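Local coordinates for 3,6-diketocamphane 1,6 monooxygenase (Pseudomonas putida, PDB 4UWM), which catalyses the FMNH2-dependent Baeyer-Villiger oxidation of (1S,4S)-bornane-2,5-dione to a lactone, a step in the degradation of (-)-camphor, at the interface of chains A and B. Sequence-based numbering; all coordinates share one arbitrary frame. Chains: chain A/B, 3,6-diketocamphane 1,6 monooxygenase.

The interface of chains A and B. Residues chain A 45, 55-56, 59, 83; chain B 87, 90-91.
Helix 85-98 of chain B presents B:Lys87 and, one turn further on, the adjacent B:Thr90 and B:Met91 to A:Asn56 and its loop neighbour A:Pro55, just ahead of helix 57-65 of chain A. The two subunits, each a luciferase-like monooxygenase of the bacterial luciferase family, form a two-fold homodimer, and this patch, which has a symmetry-related twin, illustrates how water can carry a lysine's polar contacts across an interface. B:Lys87 leaves its helix with CG anti to the backbone N (chi1 -168°), then bends at chi2 and once more at its last torsion (chi4 66°), which turns the ammonium NZ toward A:Asn56, tip to tip. B:Lys87 NZ lies 3.0 Å from the amide nitrogen A:Asn56 ND2, but the N-H points away and the pair is not hydrogen bonded; a weak bond runs from NZ to the carbonyl of A:Pro55. Waters bonded to the ammonium carry its further contacts. One, 2.8 Å from B:Lys87 NZ, continues to the carboxylate OE1 of A:Glu45, bridging groups whose opposite charges are likely to attract without touching. Another joins NZ and the B:Lys87 carbonyl to A:Asn56 OD1, at 2.8 Å from OD1; a third links NZ to ND2. The carboxamide of A:Asn56, set across its own chain (chi2 89°), meets B:Met91 at about a right angle, A:Asn56 CG to B:Met91 CG 3.6 Å. An alanine in place of A:Asn56 would probably deprive the waters on OD1 and ND2 of their amide partner and open a gap against B:Met91. A:Gln83 crosses the lysine chain obliquely, its CG and amide end against CE (A:Gln83 OE1 to B:Lys87 CE 3.4 Å), while B:Thr90 CG2 packs on the ring CB of A:Pro55 at 3.5 Å.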
loop_
_atom_site.group_PDB
_atom_site.type_symbol
_atom_site.label_atom_id
_atom_site.label_comp_id
_atom_site.label_asym_id
_atom_site.label_seq_id
_atom_site.Cartn_x
_atom_site.Cartn_y
_atom_site.Cartn_z
ATOM N N GLU A 45 9.196 -8.623 -1.684
ATOM C CA GLU A 45 9.491 -7.193 -1.601
ATOM C C GLU A 45 10.959 -6.908 -1.892
ATOM O O GLU A 45 11.857 -7.429 -1.194
ATOM C CB GLU A 45 9.106 -6.682 -0.190
ATOM C CG GLU A 45 9.459 -5.219 0.115
ATOM C CD GLU A 45 8.988 -4.811 1.519
ATOM O OE1 GLU A 45 7.780 -4.926 1.791
ATOM O OE2 GLU A 45 9.822 -4.412 2.362
ATOM N N PRO A 55 8.234 -3.423 -4.964
ATOM C CA PRO A 55 8.763 -2.848 -3.720
ATOM C C PRO A 55 7.702 -2.736 -2.628
ATOM O O PRO A 55 8.024 -2.393 -1.476
ATOM C CB PRO A 55 9.217 -1.434 -4.147
ATOM C CG PRO A 55 8.287 -1.076 -5.254
ATOM C CD PRO A 55 7.988 -2.380 -5.988
ATOM N N ASN A 56 6.437 -2.971 -2.990
ATOM C CA ASN A 56 5.340 -2.839 -2.035
ATOM C C ASN A 56 4.282 -3.940 -2.240
ATOM O O ASN A 56 3.242 -3.695 -2.836
ATOM C CB ASN A 56 4.669 -1.448 -2.151
ATOM C CG ASN A 56 5.554 -0.313 -1.659
ATOM O OD1 ASN A 56 6.343 0.255 -2.434
ATOM N ND2 ASN A 56 5.396 0.063 -0.385
ATOM N N LEU A 59 0.417 -3.368 -1.762
ATOM C CA LEU A 59 -0.431 -2.736 -2.791
ATOM C C LEU A 59 -1.150 -3.777 -3.651
ATOM O O LEU A 59 -2.352 -3.635 -3.960
ATOM C CB LEU A 59 0.370 -1.776 -3.696
ATOM C CG LEU A 59 1.050 -0.548 -3.086
ATOM C CD1 LEU A 59 1.480 0.440 -4.174
ATOM C CD2 LEU A 59 0.181 0.165 -2.099
ATOM N N GLN A 83 11.276 0.407 7.302
ATOM C CA GLN A 83 10.013 1.108 7.598
ATOM C C GLN A 83 9.951 1.489 9.066
ATOM O O GLN A 83 10.491 0.749 9.908
ATOM C CB GLN A 83 8.799 0.173 7.365
ATOM C CG GLN A 83 8.721 -0.488 6.007
ATOM C CD GLN A 83 7.304 -0.889 5.623
ATOM O OE1 GLN A 83 7.090 -1.857 4.885
ATOM N NE2 GLN A 83 6.334 -0.130 6.101
ATOM N N LYS B 87 11.633 4.529 1.741
ATOM C CA LYS B 87 10.519 3.571 1.594
ATOM C C LYS B 87 9.329 4.281 0.973
ATOM O O LYS B 87 8.714 3.787 0.041
ATOM C CB LYS B 87 10.129 2.977 2.952
ATOM C CG LYS B 87 9.193 1.778 2.875
ATOM C CD LYS B 87 9.891 0.548 2.269
ATOM C CE LYS B 87 8.942 -0.660 2.278
ATOM N NZ LYS B 87 7.789 -0.424 1.371
ATOM N N THR B 90 10.055 5.342 -2.849
ATOM C CA THR B 90 10.000 4.184 -3.753
ATOM C C THR B 90 8.520 3.815 -4.066
ATOM O O THR B 90 8.171 3.528 -5.226
ATOM C CB THR B 90 10.754 2.984 -3.115
ATOM O OG1 THR B 90 12.110 3.368 -2.824
ATOM C CG2 THR B 90 10.741 1.737 -4.017
ATOM N N MET B 91 7.685 3.827 -3.028
ATOM C CA MET B 91 6.262 3.491 -3.177
ATOM C C MET B 91 5.560 4.525 -4.045
ATOM O O MET B 91 4.807 4.168 -4.935
ATOM C CB MET B 91 5.589 3.385 -1.801
ATOM C CG MET B 91 4.094 3.000 -1.824
ATOM S SD MET B 91 2.987 4.425 -1.963
ATOM C CE MET B 91 3.024 5.098 -0.332
HETATM O O HOH W 1 8.615 0.975 -1.053
HETATM O O HOH W 2 6.242 -2.736 1.771
HETATM O O HOH W 3 6.038 2.095 1.464
#